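Local atomic coordinates of poly-beta-hydroxybuterate polymerase (Cupriavidus necator, PDB entry 5T6O), a protein that probably acts as an acyltransferase that builds polyhydroxybutyrate, as a class I synthase whose catalytic domain, of alpha/beta-hydrolase fold, forms this chain. Residues Pro45-Tyr50 and Thr230-Pro235; Arg78-Ser83 and Arg186-Ala191; Ala140-Leu145 and Ala353-Gln358; Pro271-Gly276 and Pro349-Trp354. The protein carries 1 engineered substitution. One frame throughout, in Å; residues are numbered along the deposited sequence.

How the interactions relate
Followed from the N terminus, the chain opens interaction 1 at 45-50, in the loop after strand 40-43, and interaction 2 at 78-83, in the loop after strand 72-77. Interaction 3 opens on strand 140-146 before either has closed, so it crosses both. Interaction 2 then closes on strand 188-191 and interaction 1 on its antiparallel neighbour 230-233, making the second contact an inner loop of the first. Only afterwards does interaction 4 begin, on strand 272-277; it and interaction 3 both finish on helix 348-358. The first pair ties the two-stranded ribbon to loops of the core, while the second pair, about 26 Å or more away between centres, fastens the late helix onto the central sheet.

Interaction 1: Pro45-Tyr50 and Thr230-Pro235; sequences PCINKY and TNLPGP
Thr230 directs its side chain into the turn formed by Cys46, Ile47 and Asn48, where its two branches do different work. The hydroxyl, set between the backbone N and the carbonyl carbon (chi1 57°), gives a hydrogen bond from OG1 to Cys46 O at 2.9 Å and takes a weak one from Asn48 N at 3.0 Å. The methyl CG2 lies against the Asn48 carbonyl and, at 3.6 Å, against CG of Lys49, whose extended chain passes alongside Thr230, pointing the other way. Two residues along the strand, Leu232 CD2 meets Ile47 CG1 at 4.0 Å, the two side chains crossing obliquely. Cys46 O is gripped a second time by a water, 2.8 Å away, which also donates to Asn231 O at 2.8 Å. One buried carbonyl thus gathers a side chain and a water bridge from the facing strand, while Lys49 NZ finds its partners in Asp228, Val385 and Ala387. In alpha/beta hydrolases the loop after the core strand equivalent to 40-43 commonly helps to form the oxyanion hole, so the contact probably borders the active site. Strand 230-233 is paired with 188-191, helix 234-246 follows it directly, and strand 72-77 touches Cys46 through Trp77.

Interaction 2: Arg78-Ser83 and Arg186-Ala191; sequences RNPDAS and RGLELA
The guanidinium of Arg186 comes obliquely to Ala82, with NH1 3.7 Å from Ala82 O and no hydrogen bond between them. A flat group more closely covered is the peptide joining Asp81 to Ala82. Over one of its faces lies the forked end of Leu188: CD1 sits almost straight above the carbonyl carbon, 3.4 Å from Asp81 C, and CD2 lies over the same face, 3.6 Å from Asp81 O. With CG anti to its own carbonyl carbon (chi1 -57°), Leu188 carries its branch point toward the loop. CD2 also touches the Pro80 ring at its CB, 4.0 Å away, while CD1 comes within 3.6 Å of Pro80 O. That oxygen accepts a hydrogen bond from Asn231 ND2, on the neighbouring strand of the ribbon. Asp81 CB points away from the ribbon, and the carboxylate pairs within the loop: OD2 meets Arg78 NH2 in a salt bridge of 3.0 Å; the same Arg78 reaches Glu21 with NH1. The two-stranded ribbon, inserted between core strands 140-146 and 272-277 where alpha/beta hydrolases commonly carry a cap, is thus laid against the loop after strand 72-77. Chemically, this is a surface contact with no hydrogen bond between the segments: it relies on methyl groups over a backbone amide, while the charges pair within the loop, and Arg186, which also touches a crystal neighbour, probably adds little directional hold.

Interaction 3: Ala140-Leu145 and Ala353-Gln358; sequences AASVTL and AWLAGQ
Trp354 and Gln358 of helix 348-358 pack on Ser142 and Thr144 of strand 140-146, a helix-on-sheet contact of the alpha/beta-hydrolase fold. The short helical segment runs roughly antiparallel to strand 142-145, their axes 9.7 Å apart at closest and 159° between their directions. The strand belongs to the central sheet, between 113-118 and 272-277, and the helix also reaches Asn114 of strand 113-118 through Leu355 and Gln358. The indole of Trp354, with CG anti to the backbone N (chi1 175°), extends toward the strand. The six-membered ring brings CZ3 to 3.3 Å from Thr144 OG1 and CH2 to 3.5 Å from Val143 O and 3.6 Å from Ser142 OG, all obliquely. None of these oxygens is hydrogen-bonded across the contact: Ser142 OG is bonded to Asn114, on strand 113-118, and Thr144 OG1 receives the indole N-H of Trp351, one turn earlier on the same helix. Polar strand groups therefore face carbon atoms here while their hydrogen bonds are met elsewhere. Further along, Gln358 lays its aliphatic part against the serine, with CG 3.7 Å from Ser142 CB, and its backbone O accepts a hydrogen bond from Arg38. A bend at chi2 (-69°) turns CD of Gln358 aside from the extended path; beyond it, NE2 lies 3.3 Å above one face of the Trp354 ring, offset toward the rim.

Interaction 4: Pro271-Gly276 and Pro349-Trp354; sequences PTYIYG and PDWTAW
Strand 272-276 and helix segment 349-354 run almost antiparallel, at 168°, with axes 10.3 Å apart at closest and the CA atoms of Tyr273 and Trp351 the nearest pair. Tyr273 lies between them and meets three residues of the helix; its CG stands anti to the backbone N (chi1 -170°), which takes the ring out toward the helix. The hydroxyl donates to Asp350 OD1 at 2.7 Å, arriving on the anti side and out of the carboxylate plane. Asp350 OD2 pairs with Arg300, a charge that would probably help stabilise the carboxylate. Over one face of the phenol, Trp351 points its edge, the planes inclined at 56°, with CD1 3.5 Å above the Tyr273 ring plane over its centre. Nearer the backbone, Tyr273 CB makes a CH-pi contact over the Trp354 six-membered ring, 3.5 Å from its centroid and on the face opposite Gln358 NE2. Pro271 O lies at the edge of the Trp354 ring, near its plane. Together the three aromatic residues form a cluster between helix 348-358 and the central sheet, next to strand 140-146 and bordered by Val302 of strand 299-304 and, beside Trp351, by Leu61 and Val65 of helix 61-67.

Interaction 1: Pro45-Tyr50 and Thr230-Pro235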
# COMPACT_ATOMS: atom_id res chain seq x y z
N PRO A 45 17.26 -3.13 -23.57
CA PRO A 45 15.86 -3.31 -23.97
C PRO A 45 15.66 -2.97 -25.44
O PRO A 45 16.39 -2.16 -26.02
CB PRO A 45 15.10 -2.33 -23.08
CG PRO A 45 16.15 -1.26 -22.73
CD PRO A 45 17.42 -2.06 -22.57
N CYS A 46 14.65 -3.60 -26.04
CA CYS A 46 14.17 -3.18 -27.36
C CYS A 46 12.91 -2.32 -27.25
O CYS A 46 12.34 -1.94 -28.27
CB CYS A 46 13.91 -4.40 -28.25
SG CYS A 46 12.77 -5.63 -27.51
N ILE A 47 12.50 -2.02 -26.02
CA ILE A 47 11.53 -0.97 -25.71
C ILE A 47 12.34 0.29 -25.42
O ILE A 47 13.12 0.32 -24.46
CB ILE A 47 10.66 -1.40 -24.51
CG1 ILE A 47 9.82 -2.63 -24.91
CG2 ILE A 47 9.81 -0.24 -24.00
CD1 ILE A 47 9.16 -3.35 -23.73
N ASN A 48 12.16 1.33 -26.24
CA ASN A 48 13.16 2.38 -26.45
C ASN A 48 14.49 1.79 -26.91
O ASN A 48 14.59 0.59 -27.18
CB ASN A 48 13.36 3.26 -25.20
CG ASN A 48 12.19 4.19 -24.96
OD1 ASN A 48 11.73 4.90 -25.86
ND2 ASN A 48 11.69 4.18 -23.74
N LYS A 49 15.52 2.62 -27.04
CA LYS A 49 16.77 2.20 -27.66
C LYS A 49 17.89 2.03 -26.65
O LYS A 49 17.78 2.42 -25.48
CB LYS A 49 17.17 3.21 -28.74
CG LYS A 49 16.15 3.23 -29.89
CD LYS A 49 16.36 4.43 -30.79
CE LYS A 49 15.31 4.43 -31.90
NZ LYS A 49 15.59 5.56 -32.84
N TYR A 50 19.00 1.46 -27.12
CA TYR A 50 20.05 0.99 -26.21
C TYR A 50 20.73 2.11 -25.45
O TYR A 50 21.30 1.86 -24.38
CB TYR A 50 21.11 0.20 -26.97
CG TYR A 50 22.14 1.03 -27.71
CD1 TYR A 50 23.26 1.55 -27.05
CD2 TYR A 50 22.00 1.28 -29.07
CE1 TYR A 50 24.19 2.31 -27.73
CE2 TYR A 50 22.94 2.03 -29.76
CZ TYR A 50 24.03 2.54 -29.08
OH TYR A 50 24.96 3.28 -29.77
N THR A 230 10.29 3.08 -29.96
CA THR A 230 10.57 1.96 -30.83
C THR A 230 9.28 1.22 -31.14
O THR A 230 8.32 1.27 -30.37
CB THR A 230 11.59 1.01 -30.20
OG1 THR A 230 11.10 0.55 -28.92
CG2 THR A 230 12.93 1.74 -30.03
N ASN A 231 9.26 0.55 -32.28
CA ASN A 231 8.13 -0.30 -32.64
C ASN A 231 8.33 -1.71 -32.12
O ASN A 231 9.44 -2.25 -32.16
CB ASN A 231 7.96 -0.37 -34.16
CG ASN A 231 7.42 0.92 -34.74
OD1 ASN A 231 6.53 1.55 -34.16
ND2 ASN A 231 7.97 1.33 -35.88
N LEU A 232 7.24 -2.31 -31.65
CA LEU A 232 7.25 -3.72 -31.30
C LEU A 232 6.44 -4.49 -32.32
O LEU A 232 5.31 -4.09 -32.61
CB LEU A 232 6.66 -3.96 -29.91
CG LEU A 232 7.32 -3.28 -28.70
CD1 LEU A 232 6.60 -3.69 -27.42
CD2 LEU A 232 8.82 -3.64 -28.63
N PRO A 233 6.96 -5.58 -32.88
CA PRO A 233 6.14 -6.40 -33.78
C PRO A 233 4.97 -7.00 -33.02
O PRO A 233 5.07 -7.33 -31.84
CB PRO A 233 7.11 -7.49 -34.26
CG PRO A 233 8.52 -6.91 -33.94
CD PRO A 233 8.31 -6.14 -32.69
N GLY A 234 3.84 -7.13 -33.72
CA GLY A 234 2.61 -7.61 -33.11
C GLY A 234 2.77 -8.89 -32.32
O GLY A 234 2.44 -8.95 -31.13
N PRO A 235 3.26 -9.96 -32.97
CA PRO A 235 3.36 -11.25 -32.25
C PRO A 235 4.31 -11.20 -31.07
O PRO A 235 4.07 -11.86 -30.05
CB PRO A 235 3.84 -12.22 -33.33
CG PRO A 235 3.30 -11.61 -34.64
CD PRO A 235 3.51 -10.11 -34.42
O HOH W 1 11.93 -2.47 -30.98

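Interaction 2: Arg78-Ser83 and Arg186-Ala191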
# COMPACT_ATOMS: atom_id res chain seq x y z
N ARG A 78 17.35 -3.30 -34.25
CA ARG A 78 16.62 -2.69 -35.35
C ARG A 78 15.33 -2.06 -34.82
O ARG A 78 14.72 -2.57 -33.88
CB ARG A 78 16.28 -3.77 -36.39
CG ARG A 78 15.50 -3.27 -37.60
CD ARG A 78 16.41 -3.03 -38.75
NE ARG A 78 15.66 -2.67 -39.95
CZ ARG A 78 15.17 -3.55 -40.82
NH1 ARG A 78 15.34 -4.86 -40.62
NH2 ARG A 78 14.50 -3.13 -41.89
N ASN A 79 14.95 -0.92 -35.40
CA ASN A 79 13.63 -0.37 -35.12
C ASN A 79 12.71 -0.91 -36.20
O ASN A 79 12.76 -0.45 -37.34
CB ASN A 79 13.67 1.17 -35.12
CG ASN A 79 12.53 1.77 -34.33
OD1 ASN A 79 11.63 1.06 -33.91
ND2 ASN A 79 12.56 3.10 -34.13
N PRO A 80 11.88 -1.92 -35.90
CA PRO A 80 11.25 -2.69 -36.98
C PRO A 80 10.32 -1.86 -37.84
O PRO A 80 9.63 -0.95 -37.37
CB PRO A 80 10.48 -3.79 -36.23
CG PRO A 80 10.40 -3.34 -34.85
CD PRO A 80 11.59 -2.49 -34.58
N ASP A 81 10.33 -2.17 -39.14
CA ASP A 81 9.44 -1.60 -40.13
C ASP A 81 8.43 -2.66 -40.55
O ASP A 81 8.34 -3.74 -39.95
CB ASP A 81 10.23 -1.08 -41.33
CG ASP A 81 11.06 -2.16 -42.01
OD1 ASP A 81 10.83 -3.37 -41.78
OD2 ASP A 81 11.97 -1.81 -42.78
N ALA A 82 7.70 -2.37 -41.63
CA ALA A 82 6.61 -3.25 -42.06
C ALA A 82 7.10 -4.66 -42.36
O ALA A 82 6.36 -5.63 -42.15
CB ALA A 82 5.93 -2.66 -43.29
N SER A 83 8.35 -4.80 -42.83
CA SER A 83 8.86 -6.12 -43.18
C SER A 83 8.96 -7.03 -41.96
O SER A 83 9.00 -8.25 -42.12
CB SER A 83 10.24 -5.99 -43.84
OG SER A 83 11.20 -5.47 -42.93
N ARG A 186 -0.56 -9.06 -36.87
CA ARG A 186 0.56 -8.38 -37.52
C ARG A 186 0.52 -6.92 -37.10
O ARG A 186 -0.53 -6.38 -36.76
CB ARG A 186 0.50 -8.49 -39.05
CG ARG A 186 0.91 -9.85 -39.58
CD ARG A 186 0.99 -9.86 -41.12
NE ARG A 186 2.11 -9.06 -41.63
CZ ARG A 186 3.33 -9.54 -41.83
NH1 ARG A 186 4.28 -8.73 -42.30
NH2 ARG A 186 3.62 -10.81 -41.57
N GLY A 187 1.67 -6.28 -37.14
CA GLY A 187 1.66 -4.84 -36.95
C GLY A 187 2.90 -4.38 -36.22
O GLY A 187 3.75 -5.16 -35.80
N LEU A 188 2.99 -3.06 -36.12
CA LEU A 188 4.04 -2.38 -35.36
C LEU A 188 3.33 -1.54 -34.32
O LEU A 188 2.47 -0.72 -34.67
CB LEU A 188 4.89 -1.51 -36.28
CG LEU A 188 5.55 -2.24 -37.45
CD1 LEU A 188 6.18 -1.24 -38.40
CD2 LEU A 188 6.57 -3.23 -36.91
N GLU A 189 3.65 -1.74 -33.06
CA GLU A 189 3.05 -0.96 -32.00
C GLU A 189 4.12 -0.11 -31.34
O GLU A 189 5.17 -0.63 -30.95
CB GLU A 189 2.36 -1.84 -30.96
CG GLU A 189 1.03 -2.37 -31.44
CD GLU A 189 0.03 -1.25 -31.74
OE1 GLU A 189 0.19 -0.12 -31.20
OE2 GLU A 189 -0.92 -1.51 -32.50
N LEU A 190 3.87 1.19 -31.27
CA LEU A 190 4.79 2.10 -30.60
C LEU A 190 4.97 1.68 -29.15
O LEU A 190 4.00 1.32 -28.47
CB LEU A 190 4.26 3.53 -30.65
CG LEU A 190 4.36 4.25 -31.98
CD1 LEU A 190 3.55 5.54 -31.91
CD2 LEU A 190 5.83 4.53 -32.29
N ALA A 191 6.21 1.77 -28.66
CA ALA A 191 6.50 1.43 -27.27
C ALA A 191 7.50 2.41 -26.69
O ALA A 191 8.41 2.87 -27.38
CB ALA A 191 7.08 0.02 -27.13

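Interaction 3: Ala140-Leu145 and Ala353-Gln358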
# COMPACT_ATOMS: atom_id res chain seq x y z
N ALA A 140 28.17 -18.53 -21.36
CA ALA A 140 28.30 -17.40 -20.44
C ALA A 140 29.08 -17.81 -19.20
O ALA A 140 28.81 -18.85 -18.60
CB ALA A 140 26.93 -16.85 -20.03
N ALA A 141 30.05 -16.96 -18.82
CA ALA A 141 30.77 -17.12 -17.57
C ALA A 141 29.96 -16.58 -16.40
O ALA A 141 30.01 -17.12 -15.29
CB ALA A 141 32.12 -16.41 -17.64
N SER A 142 29.19 -15.51 -16.64
CA SER A 142 28.41 -14.85 -15.61
C SER A 142 27.35 -14.02 -16.31
O SER A 142 27.45 -13.74 -17.51
CB SER A 142 29.29 -13.98 -14.71
OG SER A 142 29.60 -12.74 -15.35
N VAL A 143 26.34 -13.62 -15.54
CA VAL A 143 25.20 -12.85 -16.04
C VAL A 143 24.97 -11.69 -15.08
O VAL A 143 24.97 -11.89 -13.86
CB VAL A 143 23.93 -13.71 -16.14
CG1 VAL A 143 22.73 -12.85 -16.54
CG2 VAL A 143 24.14 -14.84 -17.15
N THR A 144 24.76 -10.50 -15.63
CA THR A 144 24.35 -9.33 -14.86
C THR A 144 22.95 -8.94 -15.30
O THR A 144 22.74 -8.61 -16.48
CB THR A 144 25.34 -8.18 -15.05
OG1 THR A 144 26.64 -8.57 -14.58
CG2 THR A 144 24.89 -6.93 -14.28
N LEU A 145 22.00 -8.94 -14.37
CA LEU A 145 20.62 -8.55 -14.64
C LEU A 145 20.36 -7.21 -13.98
O LEU A 145 20.18 -7.13 -12.76
CB LEU A 145 19.66 -9.62 -14.11
CG LEU A 145 19.77 -11.00 -14.77
CD1 LEU A 145 18.73 -11.95 -14.16
CD2 LEU A 145 19.59 -10.89 -16.29
N ALA A 353 33.77 -4.55 -9.64
CA ALA A 353 34.66 -5.44 -8.90
C ALA A 353 34.18 -6.88 -8.99
O ALA A 353 34.99 -7.80 -9.18
CB ALA A 353 34.78 -4.99 -7.44
N TRP A 354 32.87 -7.10 -8.87
CA TRP A 354 32.31 -8.43 -9.08
C TRP A 354 32.58 -8.92 -10.49
O TRP A 354 33.01 -10.06 -10.70
CB TRP A 354 30.80 -8.41 -8.78
CG TRP A 354 30.05 -9.71 -9.06
CD1 TRP A 354 29.77 -10.71 -8.16
CD2 TRP A 354 29.45 -10.10 -10.30
NE1 TRP A 354 29.05 -11.71 -8.79
CE2 TRP A 354 28.85 -11.36 -10.10
CE3 TRP A 354 29.38 -9.51 -11.57
CZ2 TRP A 354 28.18 -12.05 -11.12
CZ3 TRP A 354 28.71 -10.20 -12.58
CH2 TRP A 354 28.12 -11.46 -12.35
N LEU A 355 32.38 -8.04 -11.49
CA LEU A 355 32.58 -8.45 -12.88
C LEU A 355 34.04 -8.78 -13.16
O LEU A 355 34.34 -9.72 -13.90
CB LEU A 355 32.10 -7.35 -13.82
CG LEU A 355 32.16 -7.66 -15.31
CD1 LEU A 355 31.12 -8.71 -15.67
CD2 LEU A 355 31.94 -6.39 -16.11
N ALA A 356 34.97 -8.01 -12.57
CA ALA A 356 36.38 -8.33 -12.76
C ALA A 356 36.68 -9.76 -12.32
O ALA A 356 37.45 -10.47 -12.99
CB ALA A 356 37.25 -7.32 -12.00
N GLY A 357 36.08 -10.21 -11.22
CA GLY A 357 36.31 -11.56 -10.74
C GLY A 357 35.79 -12.64 -11.66
O GLY A 357 36.20 -13.80 -11.55
N GLN A 358 34.88 -12.29 -12.57
CA GLN A 358 34.37 -13.23 -13.56
C GLN A 358 35.10 -13.16 -14.90
O GLN A 358 34.84 -13.99 -15.77
CB GLN A 358 32.87 -12.98 -13.80
CG GLN A 358 32.05 -12.65 -12.56
CD GLN A 358 31.90 -13.84 -11.63
OE1 GLN A 358 32.17 -14.97 -12.02
NE2 GLN A 358 31.49 -13.58 -10.39

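Interaction 4: Pro271-Gly276 and Pro349-Trp354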
# COMPACT_ATOMS: atom_id res chain seq x y z
N PRO A 271 27.26 -17.72 -12.11
CA PRO A 271 27.24 -16.59 -11.17
C PRO A 271 26.46 -15.42 -11.74
O PRO A 271 26.63 -15.04 -12.90
CB PRO A 271 28.73 -16.27 -11.00
CG PRO A 271 29.41 -17.57 -11.22
CD PRO A 271 28.62 -18.25 -12.31
N THR A 272 25.57 -14.85 -10.93
CA THR A 272 24.61 -13.87 -11.43
C THR A 272 24.52 -12.69 -10.47
O THR A 272 24.29 -12.88 -9.27
CB THR A 272 23.23 -14.49 -11.62
OG1 THR A 272 23.33 -15.59 -12.54
CG2 THR A 272 22.24 -13.44 -12.16
N TYR A 273 24.69 -11.48 -11.01
CA TYR A 273 24.55 -10.22 -10.27
C TYR A 273 23.19 -9.62 -10.60
O TYR A 273 22.90 -9.37 -11.77
CB TYR A 273 25.67 -9.26 -10.66
CG TYR A 273 25.84 -8.00 -9.83
CD1 TYR A 273 25.07 -6.85 -10.07
CD2 TYR A 273 26.84 -7.93 -8.87
CE1 TYR A 273 25.27 -5.68 -9.33
CE2 TYR A 273 27.04 -6.77 -8.13
CZ TYR A 273 26.27 -5.65 -8.37
OH TYR A 273 26.49 -4.51 -7.62
N ILE A 274 22.38 -9.38 -9.57
CA ILE A 274 20.99 -8.97 -9.73
C ILE A 274 20.83 -7.61 -9.09
O ILE A 274 21.11 -7.45 -7.89
CB ILE A 274 20.01 -9.98 -9.09
CG1 ILE A 274 20.28 -11.39 -9.63
CG2 ILE A 274 18.57 -9.56 -9.40
CD1 ILE A 274 19.67 -12.51 -8.77
N TYR A 275 20.41 -6.62 -9.88
CA TYR A 275 20.35 -5.24 -9.43
C TYR A 275 18.92 -4.71 -9.54
O TYR A 275 18.23 -4.97 -10.53
CB TYR A 275 21.31 -4.31 -10.25
CG TYR A 275 21.01 -2.88 -9.91
CD1 TYR A 275 21.58 -2.28 -8.79
CD2 TYR A 275 20.09 -2.14 -10.66
CE1 TYR A 275 21.25 -1.00 -8.43
CE2 TYR A 275 19.76 -0.86 -10.30
CZ TYR A 275 20.33 -0.30 -9.18
OH TYR A 275 19.98 0.97 -8.82
N GLY A 276 18.49 -3.94 -8.55
CA GLY A 276 17.26 -3.19 -8.67
C GLY A 276 17.39 -1.85 -7.97
O GLY A 276 18.30 -1.64 -7.17
N PRO A 349 30.92 0.62 -8.61
CA PRO A 349 32.16 -0.05 -8.18
C PRO A 349 31.93 -1.44 -7.60
O PRO A 349 32.78 -2.32 -7.78
CB PRO A 349 32.74 0.91 -7.14
CG PRO A 349 32.23 2.25 -7.55
CD PRO A 349 30.83 1.97 -8.02
N ASP A 350 30.81 -1.65 -6.90
CA ASP A 350 30.50 -2.98 -6.39
C ASP A 350 30.36 -3.97 -7.54
O ASP A 350 30.93 -5.07 -7.52
CB ASP A 350 29.21 -2.94 -5.58
CG ASP A 350 28.88 -4.28 -4.94
OD1 ASP A 350 28.28 -5.14 -5.63
OD2 ASP A 350 29.21 -4.47 -3.75
N TRP A 351 29.61 -3.58 -8.56
CA TRP A 351 29.40 -4.45 -9.71
C TRP A 351 30.69 -4.67 -10.51
O TRP A 351 31.00 -5.80 -10.89
CB TRP A 351 28.30 -3.88 -10.60
CG TRP A 351 28.19 -4.66 -11.88
CD1 TRP A 351 27.96 -5.98 -11.99
CD2 TRP A 351 28.34 -4.15 -13.21
NE1 TRP A 351 27.96 -6.35 -13.33
CE2 TRP A 351 28.17 -5.24 -14.09
CE3 TRP A 351 28.60 -2.88 -13.74
CZ2 TRP A 351 28.28 -5.10 -15.48
CZ3 TRP A 351 28.67 -2.74 -15.13
CH2 TRP A 351 28.51 -3.84 -15.97
N THR A 352 31.44 -3.60 -10.81
CA THR A 352 32.61 -3.81 -11.67
C THR A 352 33.65 -4.67 -10.97
O THR A 352 34.36 -5.44 -11.63
CB THR A 352 33.24 -2.49 -12.12
OG1 THR A 352 33.72 -1.76 -10.99
CG2 THR A 352 32.22 -1.63 -12.88
N ALA A 353 33.77 -4.55 -9.64
CA ALA A 353 34.66 -5.44 -8.90
C ALA A 353 34.18 -6.88 -8.99
O ALA A 353 34.99 -7.80 -9.18
CB ALA A 353 34.78 -4.99 -7.44
N TRP A 354 32.87 -7.10 -8.87
CA TRP A 354 32.31 -8.43 -9.08
C TRP A 354 32.58 -8.92 -10.49
O TRP A 354 33.01 -10.06 -10.70
CB TRP A 354 30.80 -8.41 -8.78
CG TRP A 354 30.05 -9.71 -9.06
CD1 TRP A 354 29.77 -10.71 -8.16
CD2 TRP A 354 29.45 -10.10 -10.30
NE1 TRP A 354 29.05 -11.71 -8.79
CE2 TRP A 354 28.85 -11.36 -10.10
CE3 TRP A 354 29.38 -9.51 -11.57
CZ2 TRP A 354 28.18 -12.05 -11.12
CZ3 TRP A 354 28.71 -10.20 -12.58
CH2 TRP A 354 28.12 -11.46 -12.35